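Local atomic coordinates of glutamine synthetase (Helicobacter pylori, PDB entry 5ZLI), a protein that belongs to the glutamine synthetase family as a GSI-beta enzyme, a twelve-subunit assembly whose chains each join a beta-grasp domain to a larger catalytic domain. Residues Leu130-Tyr135 and Trp285-Asn290; Glu141-Asp146 and Lys268-Asp273; Asp146-Lys151 and Gly260-Phe265; Leu291-Thr296 and Ile359-Ala364. One frame throughout, in Å; residues are numbered along the deposited sequence.

Interaction 1 (Leu130-Tyr135 and Trp285-Asn290); sequences LGDVAY and WKNNEN
Tyr135 meets Trp285 edge-to-face, and this is the tightly packed part of the contact. The CD2-CE2 edge of Tyr135 points at the face of the indole. Tyr135 CD2 comes 3.4 Å from Trp285 CD1, and the planes stand at 82°. Trp285 chi1 of -62° sets CG anti to the carbonyl carbon, beside the backbone N, and there CG lies in the plane of the Tyr135 ring. Asn290 CB lies over the opposite face of the indole. Val133 CG1 lies over the centre of the Tyr135 ring. Trp285 NE1 is hydrogen-bonded to Ser283 OG, which limits rotation of the indole.

The backbones are joined next to the rings. Trp285 O accepts two N-H groups. Asp132 N, at 2.9 Å from Trp285 O, sits in the carbonyl plane on a lone pair. Val133 N, at 3.1 Å from Trp285 O, comes from above that plane. Trp285 N returns a bond to Val133 O at 3.1 Å.

The other end is looser and nearer solvent. The Asp132 and Lys286 side chains cross at about a right angle, with Asp132 OD1 3.2 Å from Lys286 CG. Lys286 NZ ends 5.1 Å from Asp132 OD1, so the opposite charges are near but not in contact. Asp132 OD2 accepts from Asn287 N, though the modelled length is doubtful. Asn287 and Asn288 are exposed at the tip of a type I' turn that links strands 278-286 and 289-290. Asp132 and Val133, both facing Trp285, form a classic beta bulge where strand 133-145 begins its antiparallel pairing with strand 278-286.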
# COMPACT_ATOMS: atom_id res chain seq x y z
N LEU B 130 73.60 3.19 -12.66
CA LEU B 130 73.20 1.86 -12.22
C LEU B 130 72.34 1.15 -13.26
O LEU B 130 72.38 -0.09 -13.36
CB LEU B 130 72.51 1.95 -10.86
CG LEU B 130 73.48 2.58 -9.86
CD1 LEU B 130 72.85 2.82 -8.49
CD2 LEU B 130 74.79 1.78 -9.76
N GLY B 131 71.46 1.89 -13.95
CA GLY B 131 70.57 1.32 -14.95
C GLY B 131 70.20 2.28 -16.06
O GLY B 131 70.45 3.48 -15.99
N ASP B 132 69.57 1.72 -17.11
CA ASP B 132 69.00 2.53 -18.20
C ASP B 132 67.50 2.70 -18.04
O ASP B 132 66.97 3.82 -18.09
CB ASP B 132 69.17 1.90 -19.60
CG ASP B 132 70.61 1.73 -20.05
OD1 ASP B 132 71.56 2.40 -19.55
OD2 ASP B 132 70.76 0.96 -21.01
N VAL B 133 66.80 1.59 -17.90
CA VAL B 133 65.35 1.54 -17.79
C VAL B 133 65.01 0.89 -16.46
O VAL B 133 65.82 0.15 -15.90
CB VAL B 133 64.74 0.74 -18.96
CG1 VAL B 133 63.23 0.91 -18.98
CG2 VAL B 133 65.37 1.12 -20.28
N ALA B 134 63.85 1.23 -15.91
CA ALA B 134 63.29 0.52 -14.77
C ALA B 134 61.88 0.08 -15.16
O ALA B 134 61.01 0.93 -15.34
CB ALA B 134 63.27 1.36 -13.50
N TYR B 135 61.69 -1.23 -15.34
CA TYR B 135 60.42 -1.76 -15.82
C TYR B 135 59.49 -2.09 -14.66
O TYR B 135 59.89 -2.81 -13.74
CB TYR B 135 60.66 -3.01 -16.66
CG TYR B 135 61.22 -2.73 -18.02
CD1 TYR B 135 60.41 -2.18 -19.01
CD2 TYR B 135 62.54 -3.03 -18.34
CE1 TYR B 135 60.91 -1.93 -20.29
CE2 TYR B 135 63.05 -2.78 -19.62
CZ TYR B 135 62.22 -2.23 -20.60
OH TYR B 135 62.66 -1.96 -21.87
N TRP B 285 66.86 -2.78 -16.01
CA TRP B 285 67.69 -3.20 -17.12
C TRP B 285 68.67 -2.09 -17.47
O TRP B 285 68.45 -0.91 -17.16
CB TRP B 285 66.88 -3.56 -18.37
CG TRP B 285 65.93 -4.69 -18.18
CD1 TRP B 285 65.12 -4.90 -17.11
CD2 TRP B 285 65.72 -5.79 -19.07
NE1 TRP B 285 64.40 -6.05 -17.29
CE2 TRP B 285 64.76 -6.62 -18.48
CE3 TRP B 285 66.26 -6.15 -20.30
CZ2 TRP B 285 64.31 -7.79 -19.08
CZ3 TRP B 285 65.82 -7.31 -20.90
CH2 TRP B 285 64.85 -8.12 -20.29
N LYS B 286 69.77 -2.47 -18.10
CA LYS B 286 70.73 -1.49 -18.59
C LYS B 286 71.40 -2.09 -19.80
O LYS B 286 71.81 -3.25 -19.77
CB LYS B 286 71.77 -1.10 -17.53
CG LYS B 286 72.82 -0.05 -17.97
CD LYS B 286 73.78 0.25 -16.81
CE LYS B 286 74.80 1.36 -17.09
NZ LYS B 286 76.03 0.85 -17.76
N ASN B 287 71.46 -1.30 -20.86
CA ASN B 287 72.12 -1.71 -22.09
C ASN B 287 71.56 -3.05 -22.57
O ASN B 287 72.27 -3.87 -23.15
CB ASN B 287 73.65 -1.71 -21.91
CG ASN B 287 74.23 -0.31 -21.53
OD1 ASN B 287 73.70 0.74 -21.91
ND2 ASN B 287 75.35 -0.31 -20.80
N ASN B 288 70.26 -3.27 -22.31
CA ASN B 288 69.50 -4.45 -22.74
C ASN B 288 69.92 -5.73 -22.02
O ASN B 288 69.62 -6.83 -22.48
CB ASN B 288 69.58 -4.65 -24.25
CG ASN B 288 68.73 -3.65 -25.02
OD1 ASN B 288 68.58 -2.49 -24.61
ND2 ASN B 288 68.17 -4.09 -26.14
N GLU B 289 70.59 -5.62 -20.89
CA GLU B 289 70.83 -6.77 -20.02
C GLU B 289 69.94 -6.61 -18.80
O GLU B 289 69.66 -5.48 -18.37
CB GLU B 289 72.32 -6.88 -19.63
CG GLU B 289 72.91 -5.76 -18.73
CD GLU B 289 74.27 -5.21 -19.23
OE1 GLU B 289 74.66 -5.49 -20.40
OE2 GLU B 289 74.95 -4.46 -18.47
N ASN B 290 69.46 -7.72 -18.25
CA ASN B 290 68.56 -7.63 -17.11
C ASN B 290 69.39 -7.79 -15.86
O ASN B 290 69.73 -8.90 -15.47
CB ASN B 290 67.47 -8.70 -17.21
CG ASN B 290 66.45 -8.60 -16.10
OD1 ASN B 290 66.72 -8.02 -15.04
ND2 ASN B 290 65.26 -9.13 -16.34

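Interaction 2 (Glu141-Asp146 and Lys268-Asp273); sequences EFFIFD and KPLYGD
Phe143 carries Pro269 on one face, and the ring of Phe145 has the same proline at its edge. Pro269 CG sits 3.6 Å above the Phe143 plane, offset toward the rim. It touches CD2 and CE2 of that ring and makes a CH-pi contact, 4.0 Å from Pro269 CG to the Phe143 ring centre and 25° off the normal. The same Pro269 CG lies in the plane of Phe145, 3.9 Å from Phe145 CZ. One face of the Phe145 ring carries Phe143 CB, again offset toward the rim.

Leu270 extends the apolar patch. Its CD1 lies 4.1 Å from Phe143 CE1, and its CD2 is 4.4 Å from Phe145 CZ. Leu270 chi1 is -54°, which puts CG anti to the carbonyl carbon, on the way to the rings. All four residues are buried.

Phe143 and Phe145 are two apart on strand 133-145, part of the large mixed sheet of the catalytic domain, and both point toward the loop. That loop runs between strands 262-264 and 278-286. A type II turn from Leu270 to Asp273 shapes it, with Gly272 at positive phi. Lys268 points away from the rings and makes a cation-pi contact with Tyr336.

The patch lies at a subunit boundary. Tyr479 of a neighbouring subunit packs on Phe145, and Asn155 of that subunit packs on Leu270. Its Ser154 OG is hydrogen-bonded to Tyr271 O.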
# COMPACT_ATOMS: atom_id res chain seq x y z
N GLU B 141 43.97 -5.56 -8.92
CA GLU B 141 42.70 -6.21 -8.60
C GLU B 141 41.66 -5.15 -8.23
O GLU B 141 41.97 -4.13 -7.61
CB GLU B 141 42.88 -7.22 -7.45
CG GLU B 141 43.95 -8.29 -7.75
CD GLU B 141 44.21 -9.30 -6.61
OE1 GLU B 141 44.03 -8.94 -5.43
OE2 GLU B 141 44.69 -10.42 -6.90
N PHE B 142 40.41 -5.43 -8.62
CA PHE B 142 39.30 -4.50 -8.44
C PHE B 142 38.02 -5.28 -8.18
O PHE B 142 38.01 -6.50 -8.09
CB PHE B 142 39.11 -3.63 -9.66
CG PHE B 142 38.82 -4.40 -10.91
CD1 PHE B 142 37.54 -4.85 -11.18
CD2 PHE B 142 39.82 -4.64 -11.82
CE1 PHE B 142 37.28 -5.56 -12.33
CE2 PHE B 142 39.57 -5.31 -12.96
CZ PHE B 142 38.28 -5.79 -13.22
N PHE B 143 36.95 -4.53 -8.01
CA PHE B 143 35.64 -5.07 -7.70
C PHE B 143 34.62 -4.37 -8.56
O PHE B 143 34.71 -3.17 -8.81
CB PHE B 143 35.25 -4.84 -6.24
CG PHE B 143 35.87 -5.80 -5.28
CD1 PHE B 143 35.23 -7.00 -4.97
CD2 PHE B 143 37.08 -5.50 -4.67
CE1 PHE B 143 35.80 -7.90 -4.08
CE2 PHE B 143 37.65 -6.38 -3.77
CZ PHE B 143 37.02 -7.59 -3.47
N ILE B 144 33.62 -5.10 -8.98
CA ILE B 144 32.52 -4.52 -9.70
C ILE B 144 31.29 -4.80 -8.88
O ILE B 144 30.89 -5.95 -8.72
CB ILE B 144 32.39 -5.07 -11.11
CG1 ILE B 144 33.63 -4.62 -11.90
CG2 ILE B 144 31.01 -4.67 -11.68
CD1 ILE B 144 33.50 -4.73 -13.40
N PHE B 145 30.74 -3.76 -8.30
CA PHE B 145 29.56 -3.88 -7.47
C PHE B 145 28.30 -3.43 -8.22
O PHE B 145 28.37 -2.83 -9.30
CB PHE B 145 29.78 -3.10 -6.17
CG PHE B 145 30.86 -3.69 -5.27
CD1 PHE B 145 30.80 -5.04 -4.87
CD2 PHE B 145 31.91 -2.90 -4.79
CE1 PHE B 145 31.76 -5.59 -4.04
CE2 PHE B 145 32.88 -3.44 -3.94
CZ PHE B 145 32.81 -4.78 -3.57
N ASP B 146 27.14 -3.77 -7.66
CA ASP B 146 25.87 -3.25 -8.18
C ASP B 146 25.52 -1.92 -7.55
O ASP B 146 24.96 -1.04 -8.21
CB ASP B 146 24.72 -4.24 -7.95
CG ASP B 146 24.93 -5.55 -8.66
OD1 ASP B 146 25.53 -5.50 -9.76
OD2 ASP B 146 24.49 -6.60 -8.15
N LYS B 268 40.19 -2.82 0.73
CA LYS B 268 39.37 -3.78 1.49
C LYS B 268 37.92 -3.31 1.65
O LYS B 268 37.54 -2.73 2.68
CB LYS B 268 40.02 -4.04 2.85
CG LYS B 268 39.44 -5.18 3.67
CD LYS B 268 39.96 -6.52 3.19
CE LYS B 268 39.98 -7.52 4.29
NZ LYS B 268 40.35 -8.81 3.70
N PRO B 269 37.06 -3.55 0.64
CA PRO B 269 35.63 -3.21 0.79
C PRO B 269 34.80 -4.21 1.57
O PRO B 269 33.79 -3.85 2.16
CB PRO B 269 35.12 -3.14 -0.65
CG PRO B 269 36.02 -4.06 -1.41
CD PRO B 269 37.38 -3.92 -0.76
N LEU B 270 35.20 -5.47 1.59
CA LEU B 270 34.42 -6.51 2.25
C LEU B 270 35.23 -7.03 3.42
O LEU B 270 36.36 -7.49 3.23
CB LEU B 270 34.10 -7.66 1.30
CG LEU B 270 33.41 -7.32 -0.01
CD1 LEU B 270 33.34 -8.54 -0.89
CD2 LEU B 270 32.05 -6.80 0.27
N TYR B 271 34.65 -6.96 4.61
CA TYR B 271 35.25 -7.64 5.75
C TYR B 271 35.17 -9.14 5.53
O TYR B 271 34.19 -9.67 5.00
CB TYR B 271 34.58 -7.24 7.05
CG TYR B 271 35.27 -7.82 8.25
CD1 TYR B 271 36.56 -7.45 8.58
CD2 TYR B 271 34.64 -8.78 9.04
CE1 TYR B 271 37.22 -7.99 9.68
CE2 TYR B 271 35.29 -9.33 10.14
CZ TYR B 271 36.58 -8.93 10.46
OH TYR B 271 37.23 -9.48 11.56
N GLY B 272 36.24 -9.83 5.87
CA GLY B 272 36.20 -11.28 5.79
C GLY B 272 36.37 -11.86 4.40
O GLY B 272 36.18 -13.08 4.24
N ASP B 273 36.75 -11.05 3.42
CA ASP B 273 37.09 -11.58 2.11
C ASP B 273 38.35 -10.88 1.65
O ASP B 273 38.82 -9.92 2.27
CB ASP B 273 35.97 -11.43 1.10
CG ASP B 273 35.99 -12.55 0.04
OD1 ASP B 273 36.96 -13.35 0.02
OD2 ASP B 273 35.00 -12.66 -0.73

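Interaction 3 (Asp146-Lys151 and Gly260-Phe265); sequences DSIKIK and GKTATF
Thr262 OG1, 3.8 Å from Ile148 CG2, is gripped by two groups from other chains. It is hydrogen-bonded to Tyr479 OH of one neighbouring subunit and to Phe180 O of another. Thr262 chi1 is 164°, which holds OG1 anti to its own backbone N. The methyl CG2 of Thr262 turns to the other backbone instead, 3.8 Å from Asp146 O and 3.9 Å from Ser147 N. The side chains of Ile148 and Thr262 cross at about a right angle. Ile148 touches with its CG2 branch, while the rest of its side chain leads away.

A salt bridge closes the other end. Lys261 NZ is 3.0 Å from Asp146 OD1 and approaches nearly in line with the CG-OD1 bond. The two side chains lie side by side and point the same way. The lysine chain bends at chi2 (-136°), and its CD also passes close to the carboxylate, 3.6 Å from Asp146 OD1.

Asp146 and Ser147 both face Asp162 in a classic beta bulge, which opens the two-stranded antiparallel unit of strands 147-153 and 156-162. Gly260 is the C-prime residue of the Schellman motif that ends helix 238-258. The contact therefore joins the base of that hairpin to the short link after the helix and to the start of strand 262-264, which itself pairs antiparallel with strand 133-145.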
# COMPACT_ATOMS: atom_id res chain seq x y z
N ASP B 146 27.14 -3.77 -7.66
CA ASP B 146 25.87 -3.25 -8.18
C ASP B 146 25.52 -1.92 -7.55
O ASP B 146 24.96 -1.04 -8.21
CB ASP B 146 24.72 -4.24 -7.95
CG ASP B 146 24.93 -5.55 -8.66
OD1 ASP B 146 25.53 -5.50 -9.76
OD2 ASP B 146 24.49 -6.60 -8.15
N SER B 147 25.83 -1.79 -6.27
CA SER B 147 25.40 -0.66 -5.47
C SER B 147 26.40 -0.37 -4.38
O SER B 147 27.05 -1.27 -3.83
CB SER B 147 24.03 -0.96 -4.84
OG SER B 147 23.65 0.05 -3.90
N ILE B 148 26.51 0.90 -4.05
CA ILE B 148 27.27 1.34 -2.89
C ILE B 148 26.44 2.43 -2.24
O ILE B 148 25.85 3.25 -2.94
CB ILE B 148 28.69 1.79 -3.30
CG1 ILE B 148 29.34 2.60 -2.18
CG2 ILE B 148 28.67 2.43 -4.65
CD1 ILE B 148 29.50 1.80 -0.88
N LYS B 149 26.23 2.34 -0.93
CA LYS B 149 25.43 3.33 -0.20
C LYS B 149 26.21 3.76 1.02
O LYS B 149 26.71 2.92 1.77
CB LYS B 149 24.07 2.77 0.23
CG LYS B 149 23.15 2.36 -0.92
CD LYS B 149 21.69 2.27 -0.46
CE LYS B 149 20.91 1.29 -1.36
NZ LYS B 149 19.54 1.01 -0.84
N ILE B 150 26.32 5.07 1.22
CA ILE B 150 27.16 5.61 2.28
C ILE B 150 26.41 6.69 3.04
O ILE B 150 25.50 7.34 2.52
CB ILE B 150 28.49 6.16 1.72
CG1 ILE B 150 29.09 5.20 0.71
CG2 ILE B 150 29.47 6.44 2.84
CD1 ILE B 150 30.13 5.86 -0.12
N LYS B 151 26.78 6.86 4.30
CA LYS B 151 26.18 7.87 5.16
C LYS B 151 27.22 8.31 6.18
O LYS B 151 27.69 7.47 6.96
CB LYS B 151 24.92 7.33 5.85
CG LYS B 151 24.18 8.33 6.69
CD LYS B 151 23.39 9.31 5.89
CE LYS B 151 22.62 10.24 6.80
NZ LYS B 151 21.82 9.46 7.78
N GLY B 260 25.74 -0.27 -16.18
CA GLY B 260 24.89 -0.08 -15.01
C GLY B 260 25.43 -0.50 -13.65
O GLY B 260 24.64 -0.79 -12.75
N LYS B 261 26.74 -0.50 -13.46
CA LYS B 261 27.35 -0.91 -12.19
C LYS B 261 28.33 0.14 -11.64
O LYS B 261 28.37 1.29 -12.09
CB LYS B 261 28.07 -2.25 -12.39
CG LYS B 261 27.32 -3.24 -13.30
CD LYS B 261 27.33 -4.62 -12.75
CE LYS B 261 26.31 -5.49 -13.42
NZ LYS B 261 26.04 -6.59 -12.46
N THR B 262 29.13 -0.25 -10.67
CA THR B 262 30.03 0.71 -10.04
C THR B 262 31.25 -0.05 -9.59
O THR B 262 31.12 -1.08 -8.92
CB THR B 262 29.36 1.43 -8.87
OG1 THR B 262 30.36 2.07 -8.06
CG2 THR B 262 28.49 0.48 -8.04
N ALA B 263 32.42 0.42 -9.98
CA ALA B 263 33.68 -0.26 -9.73
C ALA B 263 34.41 0.39 -8.58
O ALA B 263 34.04 1.47 -8.12
CB ALA B 263 34.54 -0.24 -10.99
N THR B 264 35.45 -0.28 -8.08
CA THR B 264 36.38 0.31 -7.11
C THR B 264 37.68 -0.46 -7.15
O THR B 264 37.68 -1.68 -7.35
CB THR B 264 35.86 0.31 -5.65
OG1 THR B 264 36.96 0.59 -4.74
CG2 THR B 264 35.27 -0.99 -5.28
N PHE B 265 38.79 0.26 -6.98
CA PHE B 265 40.05 -0.41 -6.72
C PHE B 265 40.48 -0.31 -5.25
O PHE B 265 41.63 -0.65 -4.94
CB PHE B 265 41.14 0.12 -7.61
CG PHE B 265 40.95 -0.17 -9.07
CD1 PHE B 265 40.02 0.52 -9.82
CD2 PHE B 265 41.78 -1.05 -9.72
CE1 PHE B 265 39.90 0.29 -11.15
CE2 PHE B 265 41.66 -1.27 -11.06
CZ PHE B 265 40.73 -0.61 -11.77

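Interaction 4 (Leu291-Thr296 and Ile359-Ala364); sequences LFSGET and ISKNSA
Ser293 packs against both ends of the turn that runs from Lys361 to Ala364. Ser293 CB lies 3.4 Å from Ala364 CB. It is equally near the lysine chain, 3.4 Å from Lys361 CD. Lys361 is bent at chi2 (72°) and chi3, and its aliphatic chain passes alongside Ser293. Its NZ ends 3.7 Å from Ser293 O and 5.9 Å from Glu295 OE2, near the acid but not in contact with it. Phe292 adds a lighter touch through its CB, 4.0 Å from Ala364 O.

Asn290 forms the second shell and is bonded to both sides. Ser293 chi1 of 64° places OG between the backbone N and the carbonyl carbon, and OG is hydrogen-bonded to Asn290 O. The side chain of Asn290 reaches further: its OD1 accepts from Phe292 N, and its ND2 bonds Ala364 O. The turn is type I and is closed by Ala364 N to Lys361 O, 3.2 Å.

Buried and exposed groups are sorted along the contact. Ser293 and Ala364 are buried, while Lys361 lies exposed at the margin. The Phe292 ring leads away from the turn to meet Phe307 edge-to-face on helix 302-313. Segment 291-296 thus leads from strand 289-290 toward that helix, and segment 359-364 leads from strand 351-355 into strand 366-368, a neighbour of strand 278-286.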
# COMPACT_ATOMS: atom_id res chain seq x y z
N LEU B 291 69.59 -6.68 -15.14
CA LEU B 291 70.50 -6.73 -14.01
C LEU B 291 69.95 -7.54 -12.84
O LEU B 291 70.71 -7.83 -11.91
CB LEU B 291 70.86 -5.32 -13.53
CG LEU B 291 71.88 -4.47 -14.30
CD1 LEU B 291 71.46 -4.29 -15.72
CD2 LEU B 291 72.07 -3.15 -13.63
N PHE B 292 68.69 -7.94 -12.88
CA PHE B 292 68.13 -8.68 -11.76
C PHE B 292 68.43 -10.16 -11.86
O PHE B 292 68.42 -10.85 -10.84
CB PHE B 292 66.62 -8.47 -11.70
CG PHE B 292 66.22 -7.31 -10.85
CD1 PHE B 292 67.02 -6.18 -10.79
CD2 PHE B 292 65.06 -7.35 -10.10
CE1 PHE B 292 66.67 -5.11 -10.00
CE2 PHE B 292 64.70 -6.27 -9.31
CZ PHE B 292 65.51 -5.14 -9.26
N SER B 293 68.71 -10.65 -13.05
CA SER B 293 69.04 -12.04 -13.26
C SER B 293 70.53 -12.29 -13.02
O SER B 293 71.39 -11.58 -13.55
CB SER B 293 68.67 -12.43 -14.68
OG SER B 293 69.45 -11.69 -15.59
N GLY B 294 70.81 -13.31 -12.24
CA GLY B 294 72.17 -13.71 -11.98
C GLY B 294 72.11 -15.09 -11.38
O GLY B 294 71.09 -15.78 -11.50
N GLU B 295 73.18 -15.47 -10.67
CA GLU B 295 73.18 -16.79 -10.04
C GLU B 295 73.50 -16.72 -8.55
O GLU B 295 73.69 -17.77 -7.92
CB GLU B 295 74.11 -17.78 -10.78
CG GLU B 295 73.69 -18.03 -12.25
CD GLU B 295 72.45 -18.97 -12.37
OE1 GLU B 295 72.53 -20.12 -11.86
OE2 GLU B 295 71.41 -18.57 -12.97
N THR B 296 73.47 -15.52 -7.98
CA THR B 296 73.59 -15.37 -6.53
C THR B 296 72.52 -16.18 -5.80
O THR B 296 72.80 -16.83 -4.79
CB THR B 296 73.53 -13.89 -6.18
OG1 THR B 296 74.40 -13.15 -7.06
CG2 THR B 296 73.91 -13.64 -4.71
N ILE B 359 61.01 -17.25 -13.68
CA ILE B 359 62.32 -16.65 -13.41
C ILE B 359 63.39 -17.08 -14.42
O ILE B 359 64.47 -17.55 -14.06
CB ILE B 359 62.73 -16.94 -11.95
CG1 ILE B 359 63.95 -16.11 -11.54
CG2 ILE B 359 62.99 -18.44 -11.68
CD1 ILE B 359 63.66 -15.27 -10.35
N SER B 360 63.08 -16.94 -15.70
CA SER B 360 64.11 -16.92 -16.74
C SER B 360 65.04 -15.71 -16.61
O SER B 360 64.89 -14.90 -15.70
CB SER B 360 63.43 -16.93 -18.13
OG SER B 360 64.27 -16.39 -19.15
N LYS B 361 66.01 -15.61 -17.53
CA LYS B 361 66.86 -14.43 -17.64
C LYS B 361 66.04 -13.20 -18.03
O LYS B 361 65.97 -12.22 -17.28
CB LYS B 361 67.97 -14.69 -18.68
CG LYS B 361 69.15 -13.69 -18.68
CD LYS B 361 70.03 -13.90 -17.45
CE LYS B 361 71.53 -13.68 -17.69
NZ LYS B 361 72.30 -13.83 -16.40
N ASN B 362 65.43 -13.23 -19.22
CA ASN B 362 64.63 -12.10 -19.67
C ASN B 362 63.53 -11.73 -18.70
O ASN B 362 63.03 -10.60 -18.75
CB ASN B 362 64.00 -12.40 -21.04
CG ASN B 362 64.98 -12.21 -22.18
OD1 ASN B 362 66.02 -11.58 -22.02
ND2 ASN B 362 64.65 -12.77 -23.35
N SER B 363 63.11 -12.66 -17.84
CA SER B 363 61.97 -12.41 -16.97
C SER B 363 62.33 -12.26 -15.50
O SER B 363 61.43 -12.04 -14.69
CB SER B 363 60.96 -13.56 -17.09
OG SER B 363 61.43 -14.69 -16.37
N ALA B 364 63.61 -12.34 -15.14
CA ALA B 364 63.95 -12.25 -13.74
C ALA B 364 63.42 -10.95 -13.16
O ALA B 364 63.49 -9.90 -13.79
CB ALA B 364 65.46 -12.36 -13.55

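Overall arrangement
Interactions 1, 2 and 3 are nested. From the N terminus, residues 130-135 open the widest loop, closed at 285-290. Inside it, 141-146 packs on 268-273, and inside that, 146-151 meets 260-265. Interactions 2 and 3 share Asp146, and their centres are 10 Å apart. Interaction 4 follows in series: it opens at 291, directly after interaction 1 closes, and ends at 364. No loops cross. Strand 133-145 links interactions 1 and 2, whose centres are 37 Å apart on opposite sides of the chain's centre. Interactions 1 and 4 touch each other on one side of the chain's centre; interactions 2 and 3 lie against neighbouring subunits.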